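Local coordinates for protein thiosulfate sulfurtransferase YnjE (Escherichia coli K-12, PDB 3IPO) that catalyses the transfer of sulfur from thiosulfate to cyanide, giving thiocyanate and sulfite, through a cysteine persulfide intermediate in the periplasm, at residues His72-Asp77 against Ala99-Ile104; Trp149-Ala154 against Pro168-Ile173. All coordinates share one frame; numbering follows the deposited sequence.

Contact 1 (His72-Asp77 against Ala99-Ile104)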
ATOM      1  N   HIS B  72      12.519   6.236  16.024  1.00 41.04           N
ATOM      2  CA  HIS B  72      11.762   5.374  15.121  1.00 42.24           C
ATOM      3  C   HIS B  72      11.942   3.919  15.485  1.00 44.39           C
ATOM      4  O   HIS B  72      11.521   3.010  14.758  1.00 44.30           O
ATOM      5  CB  HIS B  72      12.155   5.639  13.677  1.00 40.79           C
ATOM      6  CG  HIS B  72      11.930   7.055  13.261  1.00 39.06           C
ATOM      7  ND1 HIS B  72      10.709   7.507  12.813  1.00 36.94           N
ATOM      8  CD2 HIS B  72      12.753   8.126  13.261  1.00 36.35           C
ATOM      9  CE1 HIS B  72      10.798   8.788  12.518  1.00 37.65           C
ATOM     10  NE2 HIS B  72      12.024   9.196  12.803  1.00 39.09           N
ATOM     11  N   ASN B  73      12.603   3.712  16.620  1.00 47.08           N
ATOM     12  CA  ASN B  73      12.684   2.412  17.238  1.00 49.55           C
ATOM     13  C   ASN B  73      13.265   1.337  16.286  1.00 49.97           C
ATOM     14  O   ASN B  73      12.677   0.267  16.080  1.00 49.96           O
ATOM     15  CB  ASN B  73      11.293   2.055  17.832  1.00 50.72           C
ATOM     16  CG  ASN B  73      11.247   0.654  18.420  1.00 55.70           C
ATOM     17  OD1 ASN B  73      12.103   0.263  19.248  1.00 59.48           O
ATOM     18  ND2 ASN B  73      10.264  -0.138  17.964  1.00 59.41           N
ATOM     19  N   LEU B  74      14.416   1.655  15.693  1.00 50.33           N
ATOM     20  CA  LEU B  74      15.181   0.701  14.920  1.00 50.99           C
ATOM     21  C   LEU B  74      16.061  -0.130  15.863  1.00 52.91           C
ATOM     22  O   LEU B  74      17.108   0.338  16.343  1.00 52.75           O
ATOM     23  CB  LEU B  74      16.040   1.439  13.900  1.00 50.19           C
ATOM     24  CG  LEU B  74      15.312   2.193  12.791  1.00 49.61           C
ATOM     25  CD1 LEU B  74      16.242   3.063  12.010  1.00 47.97           C
ATOM     26  CD2 LEU B  74      14.672   1.208  11.866  1.00 51.24           C
ATOM     27  N   LYS B  75      15.624  -1.359  16.145  1.00 55.19           N
ATOM     28  CA  LYS B  75      16.373  -2.309  17.016  1.00 56.88           C
ATOM     29  C   LYS B  75      17.665  -2.653  16.322  1.00 56.93           C
ATOM     30  O   LYS B  75      17.633  -2.952  15.135  1.00 57.54           O
ATOM     31  CB  LYS B  75      15.555  -3.589  17.241  1.00 57.29           C
ATOM     32  CG  LYS B  75      14.138  -3.368  17.836  1.00 60.62           C
ATOM     33  CD  LYS B  75      14.159  -3.334  19.403  1.00 67.07           C
ATOM     34  CE  LYS B  75      14.809  -2.039  20.008  1.00 69.63           C
ATOM     35  NZ  LYS B  75      15.161  -2.133  21.479  1.00 71.28           N
ATOM     36  N   THR B  76      18.796  -2.606  17.026  1.00 57.37           N
ATOM     37  CA  THR B  76      20.128  -2.885  16.396  1.00 57.79           C
ATOM     38  C   THR B  76      20.161  -3.995  15.311  1.00 57.32           C
ATOM     39  O   THR B  76      20.840  -3.850  14.265  1.00 56.92           O
ATOM     40  CB  THR B  76      21.251  -3.148  17.477  1.00 58.34           C
ATOM     41  OG1 THR B  76      21.477  -1.948  18.222  1.00 60.13           O
ATOM     42  CG2 THR B  76      22.610  -3.600  16.848  1.00 57.94           C
ATOM     43  N   ASP B  77      19.424  -5.084  15.576  1.00 56.81           N
ATOM     44  CA  ASP B  77      19.470  -6.313  14.751  1.00 56.11           C
ATOM     45  C   ASP B  77      18.242  -6.613  13.844  1.00 53.93           C
ATOM     46  O   ASP B  77      18.393  -7.367  12.871  1.00 53.29           O
ATOM     47  CB  ASP B  77      19.802  -7.553  15.626  1.00 56.94           C
ATOM     48  CG  ASP B  77      21.230  -7.515  16.210  1.00 60.27           C
ATOM     49  OD1 ASP B  77      22.218  -7.438  15.435  1.00 63.12           O
ATOM     50  OD2 ASP B  77      21.363  -7.582  17.456  1.00 63.49           O
ATOM     51  N   ALA B  99      26.487   3.945  12.492  1.00 32.67           N
ATOM     52  CA  ALA B  99      25.730   4.008  13.736  1.00 32.81           C
ATOM     53  C   ALA B  99      25.564   2.624  14.364  1.00 33.09           C
ATOM     54  O   ALA B  99      25.008   2.491  15.418  1.00 32.71           O
ATOM     55  CB  ALA B  99      24.392   4.600  13.504  1.00 31.82           C
ATOM     56  N   GLY B 100      25.969   1.571  13.683  1.00 33.77           N
ATOM     57  CA  GLY B 100      25.902   0.258  14.317  1.00 34.69           C
ATOM     58  C   GLY B 100      24.747  -0.668  13.970  1.00 35.65           C
ATOM     59  O   GLY B 100      24.664  -1.767  14.546  1.00 36.18           O
ATOM     60  N   LEU B 101      23.869  -0.277  13.034  1.00 35.89           N
ATOM     61  CA  LEU B 101      22.871  -1.254  12.510  1.00 36.66           C
ATOM     62  C   LEU B 101      23.557  -2.372  11.716  1.00 37.46           C
ATOM     63  O   LEU B 101      24.515  -2.121  10.974  1.00 37.61           O
ATOM     64  CB  LEU B 101      21.822  -0.582  11.644  1.00 35.43           C
ATOM     65  CG  LEU B 101      20.695   0.111  12.375  1.00 35.97           C
ATOM     66  CD1 LEU B 101      21.203   1.071  13.386  1.00 32.78           C
ATOM     67  CD2 LEU B 101      19.799   0.822  11.353  1.00 34.87           C
ATOM     68  N   THR B 102      23.067  -3.599  11.858  1.00 38.92           N
ATOM     69  CA  THR B 102      23.786  -4.724  11.277  1.00 41.21           C
ATOM     70  C   THR B 102      23.076  -5.506  10.166  1.00 42.48           C
ATOM     71  O   THR B 102      23.745  -6.200   9.380  1.00 43.41           O
ATOM     72  CB  THR B 102      24.236  -5.714  12.377  1.00 41.43           C
ATOM     73  OG1 THR B 102      23.088  -6.134  13.134  1.00 41.77           O
ATOM     74  CG2 THR B 102      25.270  -5.036  13.323  1.00 41.72           C
ATOM     75  N   HIS B 103      21.744  -5.469  10.103  1.00 42.81           N
ATOM     76  CA  HIS B 103      21.059  -6.327   9.090  1.00 43.85           C
ATOM     77  C   HIS B 103      20.397  -5.391   8.100  1.00 41.98           C
ATOM     78  O   HIS B 103      19.190  -5.070   8.243  1.00 42.73           O
ATOM     79  CB  HIS B 103      20.042  -7.328   9.721  1.00 44.76           C
ATOM     80  CG  HIS B 103      20.689  -8.455  10.483  1.00 51.78           C
ATOM     81  ND1 HIS B 103      21.482  -9.416   9.876  1.00 57.83           N
ATOM     82  CD2 HIS B 103      20.680  -8.761  11.809  1.00 55.21           C
ATOM     83  CE1 HIS B 103      21.915 -10.271  10.790  1.00 58.03           C
ATOM     84  NE2 HIS B 103      21.444  -9.894  11.971  1.00 57.01           N
ATOM     85  N   ILE B 104      21.203  -4.885   7.166  1.00 39.13           N
ATOM     86  CA  ILE B 104      20.745  -3.835   6.249  1.00 37.04           C
ATOM     87  C   ILE B 104      20.677  -4.337   4.831  1.00 35.70           C
ATOM     88  O   ILE B 104      21.701  -4.671   4.277  1.00 34.68           O
ATOM     89  CB  ILE B 104      21.632  -2.585   6.266  1.00 36.63           C
ATOM     90  CG1 ILE B 104      21.723  -2.042   7.678  1.00 36.37           C
ATOM     91  CG2 ILE B 104      21.043  -1.521   5.313  1.00 35.06           C
ATOM     92  CD1 ILE B 104      22.489  -0.801   7.773  1.00 37.69           C
TER
HETATM   93  O   HOH W   1      19.685  -3.672  11.696  1.00 41.57           O
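Leu74 and Leu101 meet on the buried side of this contact, where two loops of the first rhodanese module run past each other. CD1 of Leu74 approaches CD2 of Leu101 to 4.3 Å, and the branched ends of leucine suit two loop residues buried against the helices. The other side is exposed and polar. Here Thr76 and Asp77 face Thr102 and His103, and the hold comes from a few directed bonds. Thr102 N donates to Thr76 O at 3.3 Å. A water shares that oxygen: it donates to Thr76 O at 2.8 Å and accepts from His103 N at 3.2 Å, so one carbonyl is gripped by both Thr102 N and a water that also ties in His103 N. The hydroxyl OG1 of Thr102 donates to Asp77 OD1 at 2.8 Å, on the anti side of the carboxylate and 24° out of its plane. With chi1 at 56°, OG1 of Thr102 sits between its own N and carbonyl carbon, which turns the hydroxyl to the aspartate. The methyl CG2 of Thr76 rests 3.6 Å from Gly100 O. Gly100 ends helix 86-98 in a Schellman motif, with a positive phi of 100° that glycine takes without strain; Asn73 plays the same part after helix 62-71, since asparagine takes a positive phi more readily than most residues. The two loops leave neighbouring helices: Leu74 packs on Trp68 and Ile69 of helix 62-71, Ala99 also reaches Asn66 and Ile69, Leu101 packs on Leu96 of helix 86-98, and the chain continues into the parallel strands 80-83 and 104-106.

Contact 2 (Trp149-Ala154 against Pro168-Ile173). With PO4 (phosphate ion), chain I.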
ATOM      1  N   TRP B 149      -1.795  31.309 -11.931  1.00 34.68           N
ATOM      2  CA  TRP B 149      -1.122  31.058 -10.672  1.00 34.57           C
ATOM      3  C   TRP B 149      -0.129  32.148 -10.397  1.00 34.47           C
ATOM      4  O   TRP B 149       0.339  32.817 -11.316  1.00 33.90           O
ATOM      5  CB  TRP B 149      -0.404  29.699 -10.664  1.00 34.03           C
ATOM      6  CG  TRP B 149       0.436  29.479 -11.862  1.00 34.89           C
ATOM      7  CD1 TRP B 149       0.023  28.963 -13.081  1.00 33.54           C
ATOM      8  CD2 TRP B 149       1.829  29.777 -12.005  1.00 33.25           C
ATOM      9  NE1 TRP B 149       1.075  28.914 -13.944  1.00 33.34           N
ATOM     10  CE2 TRP B 149       2.195  29.416 -13.327  1.00 33.99           C
ATOM     11  CE3 TRP B 149       2.796  30.327 -11.159  1.00 33.14           C
ATOM     12  CZ2 TRP B 149       3.497  29.577 -13.818  1.00 34.19           C
ATOM     13  CZ3 TRP B 149       4.082  30.485 -11.640  1.00 34.92           C
ATOM     14  CH2 TRP B 149       4.425  30.109 -12.964  1.00 35.10           C
ATOM     15  N   LYS B 150       0.197  32.302  -9.116  1.00 34.37           N
ATOM     16  CA  LYS B 150       1.134  33.303  -8.668  1.00 33.95           C
ATOM     17  C   LYS B 150       2.029  32.718  -7.623  1.00 33.23           C
ATOM     18  O   LYS B 150       1.574  31.959  -6.786  1.00 33.09           O
ATOM     19  CB  LYS B 150       0.386  34.501  -8.078  1.00 34.73           C
ATOM     20  CG  LYS B 150       0.406  35.663  -8.993  1.00 36.28           C
ATOM     21  CD  LYS B 150      -0.963  36.146  -9.257  1.00 38.03           C
ATOM     22  CE  LYS B 150      -0.917  37.271 -10.303  1.00 39.29           C
ATOM     23  NZ  LYS B 150      -2.107  37.103 -11.177  1.00 39.91           N
ATOM     24  N   VAL B 151       3.304  33.069  -7.680  1.00 32.23           N
ATOM     25  CA  VAL B 151       4.239  32.765  -6.614  1.00 31.77           C
ATOM     26  C   VAL B 151       4.438  34.030  -5.800  1.00 31.46           C
ATOM     27  O   VAL B 151       4.539  35.110  -6.364  1.00 31.36           O
ATOM     28  CB  VAL B 151       5.567  32.365  -7.206  1.00 31.92           C
ATOM     29  CG1 VAL B 151       6.515  31.957  -6.105  1.00 31.13           C
ATOM     30  CG2 VAL B 151       5.338  31.238  -8.216  1.00 31.04           C
ATOM     31  N   ILE B 152       4.473  33.914  -4.476  1.00 31.34           N
ATOM     32  CA  ILE B 152       4.545  35.097  -3.606  1.00 30.16           C
ATOM     33  C   ILE B 152       5.434  34.819  -2.409  1.00 30.91           C
ATOM     34  O   ILE B 152       5.190  33.858  -1.684  1.00 31.69           O
ATOM     35  CB  ILE B 152       3.149  35.492  -3.031  1.00 30.23           C
ATOM     36  CG1 ILE B 152       2.070  35.499  -4.125  1.00 28.38           C
ATOM     37  CG2 ILE B 152       3.265  36.810  -2.218  1.00 27.67           C
ATOM     38  CD1 ILE B 152       0.724  36.099  -3.777  1.00 25.16           C
ATOM     39  N   GLU B 153       6.449  35.655  -2.188  1.00 31.29           N
ATOM     40  CA  GLU B 153       7.242  35.583  -0.975  1.00 31.64           C
ATOM     41  C   GLU B 153       6.502  36.328   0.131  1.00 32.49           C
ATOM     42  O   GLU B 153       5.958  37.391  -0.133  1.00 32.98           O
ATOM     43  CB  GLU B 153       8.602  36.217  -1.177  1.00 31.22           C
ATOM     44  CG  GLU B 153       9.483  36.034   0.040  1.00 32.61           C
ATOM     45  CD  GLU B 153      10.933  36.331  -0.195  1.00 35.16           C
ATOM     46  OE1 GLU B 153      11.418  36.249  -1.357  1.00 37.42           O
ATOM     47  OE2 GLU B 153      11.610  36.625   0.810  1.00 37.03           O
ATOM     48  N   ALA B 154       6.454  35.772   1.343  1.00 32.68           N
ATOM     49  CA  ALA B 154       5.838  36.460   2.477  1.00 33.09           C
ATOM     50  C   ALA B 154       6.833  36.623   3.597  1.00 33.59           C
ATOM     51  O   ALA B 154       7.517  35.683   3.973  1.00 34.31           O
ATOM     52  CB  ALA B 154       4.660  35.710   2.985  1.00 32.49           C
ATOM     53  N   PRO B 168      12.199  33.622  -9.155  1.00 32.60           N
ATOM     54  CA  PRO B 168      11.786  34.362 -10.358  1.00 32.84           C
ATOM     55  C   PRO B 168      10.251  34.515 -10.458  1.00 33.15           C
ATOM     56  O   PRO B 168       9.503  33.574 -10.138  1.00 33.19           O
ATOM     57  CB  PRO B 168      12.360  33.503 -11.509  1.00 32.98           C
ATOM     58  CG  PRO B 168      13.564  32.749 -10.869  1.00 31.83           C
ATOM     59  CD  PRO B 168      13.053  32.450  -9.473  1.00 32.20           C
ATOM     60  N   GLY B 169       9.787  35.701 -10.867  1.00 33.33           N
ATOM     61  CA  GLY B 169       8.350  35.989 -10.998  1.00 33.19           C
ATOM     62  C   GLY B 169       7.585  36.039  -9.677  1.00 33.91           C
ATOM     63  O   GLY B 169       6.339  36.139  -9.668  1.00 34.38           O
ATOM     64  N   ALA B 170       8.302  35.959  -8.554  1.00 33.43           N
ATOM     65  CA  ALA B 170       7.647  36.059  -7.260  1.00 33.58           C
ATOM     66  C   ALA B 170       7.292  37.522  -6.981  1.00 34.57           C
ATOM     67  O   ALA B 170       8.102  38.426  -7.182  1.00 34.27           O
ATOM     68  CB  ALA B 170       8.510  35.482  -6.151  1.00 32.78           C
ATOM     69  N   ASP B 171       6.038  37.724  -6.586  1.00 34.95           N
ATOM     70  CA  ASP B 171       5.552  38.927  -5.940  1.00 34.97           C
ATOM     71  C   ASP B 171       5.955  38.872  -4.442  1.00 35.08           C
ATOM     72  O   ASP B 171       6.563  37.879  -3.988  1.00 35.51           O
ATOM     73  CB  ASP B 171       4.022  38.963  -6.125  1.00 34.95           C
ATOM     74  CG  ASP B 171       3.363  40.221  -5.543  1.00 35.70           C
ATOM     75  OD1 ASP B 171       4.044  41.266  -5.355  1.00 33.59           O
ATOM     76  OD2 ASP B 171       2.137  40.152  -5.292  1.00 35.48           O
ATOM     77  N   TYR B 172       5.642  39.926  -3.686  1.00 34.83           N
ATOM     78  CA  TYR B 172       6.030  40.020  -2.285  1.00 34.62           C
ATOM     79  C   TYR B 172       4.880  40.518  -1.464  1.00 34.61           C
ATOM     80  O   TYR B 172       4.270  41.510  -1.806  1.00 35.38           O
ATOM     81  CB  TYR B 172       7.204  40.980  -2.093  1.00 34.79           C
ATOM     82  CG  TYR B 172       7.634  41.131  -0.644  1.00 35.04           C
ATOM     83  CD1 TYR B 172       8.601  40.288  -0.088  1.00 36.41           C
ATOM     84  CD2 TYR B 172       7.053  42.106   0.189  1.00 35.85           C
ATOM     85  CE1 TYR B 172       9.004  40.415   1.270  1.00 36.12           C
ATOM     86  CE2 TYR B 172       7.451  42.250   1.536  1.00 34.58           C
ATOM     87  CZ  TYR B 172       8.420  41.407   2.071  1.00 35.75           C
ATOM     88  OH  TYR B 172       8.805  41.554   3.392  1.00 33.96           O
ATOM     89  N   ILE B 173       4.600  39.850  -0.357  1.00 34.54           N
ATOM     90  CA  ILE B 173       3.554  40.298   0.541  1.00 34.91           C
ATOM     91  C   ILE B 173       4.086  40.447   1.953  1.00 34.65           C
ATOM     92  O   ILE B 173       4.628  39.504   2.537  1.00 35.04           O
ATOM     93  CB  ILE B 173       2.346  39.404   0.482  1.00 34.44           C
ATOM     94  CG1 ILE B 173       1.363  39.780   1.558  1.00 36.28           C
ATOM     95  CG2 ILE B 173       2.738  37.994   0.748  1.00 37.71           C
ATOM     96  CD1 ILE B 173      -0.036  39.348   1.166  1.00 41.67           C
TER
HETATM   97  P   PO4 I   2      12.508  39.777   3.321  1.00126.25           P
HETATM   98  O1  PO4 I   2      12.837  40.192   1.914  1.00126.51           O
HETATM   99  O2  PO4 I   2      13.713  39.922   4.236  1.00125.92           O
HETATM  100  O3  PO4 I   2      11.387  40.686   3.779  1.00125.28           O
HETATM  101  O4  PO4 I   2      12.088  38.322   3.276  1.00126.26           O
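Backbone bonds join Val151 and Glu153 to Asp171 and Ile173, as in a parallel pair, while Ile152 turns its own backbone to strand 206-210. Asp171 N donates to Val151 O at 3.0 Å, Glu153 N to Asp171 O at 2.9 Å, and Ile173 N to Glu153 O at 2.8 Å. Apolar contacts dominate the face that carries Ile152, Ala154 and Ile173, where CG2 of Ile173 lies 3.7 Å from the small CB of Ala154 and packs against CG2 of Ile152; beta-branched residues suit strands. On the other face CG1 of Val151 touches Ala170 CB. Polar groups gather there too: Glu153, its chain extended, forms a salt bridge with Arg212, while the OH of Tyr172, set there with CG anti to the backbone N (chi1 179°), hydrogen-bonds to Gly157 O and lies 2.8 Å from O3 of a phosphate, probably from the crystallisation liquor. A phenylalanine in place of Tyr172 would probably leave Gly157 O without this hydroxyl partner. Asp171, on the face of the isoleucines, reaches His199 through OD2. Strand 170-174 is the outermost of this sheet within the chain, strand 149-155 lies between it and strand 206-210, and helix 214-227 covers Ala154 and Ile173 through Val220.

How the contacts relate
From the N terminus, the chain passes helix 62-71 and enters contact 1, whose loop closes over strand 80-83 and helix 86-98 and so ties two successive helix-to-strand turns of the first rhodanese module. Only then does the chain reach contact 2, where 149-154 and 168-173 close a shorter loop holding helix 161-164, and with it form a beta-alpha-beta unit of the second module. The two are therefore in series, neither nesting nor crossing. Their centres stand about 44 Å apart on opposite sides of the chain's centre, and their nearest atoms about 28 Å: contact 1 joins two loops that lead into neighbouring strands of the first sheet, contact 2 pairs the edge strand of the second with its neighbour.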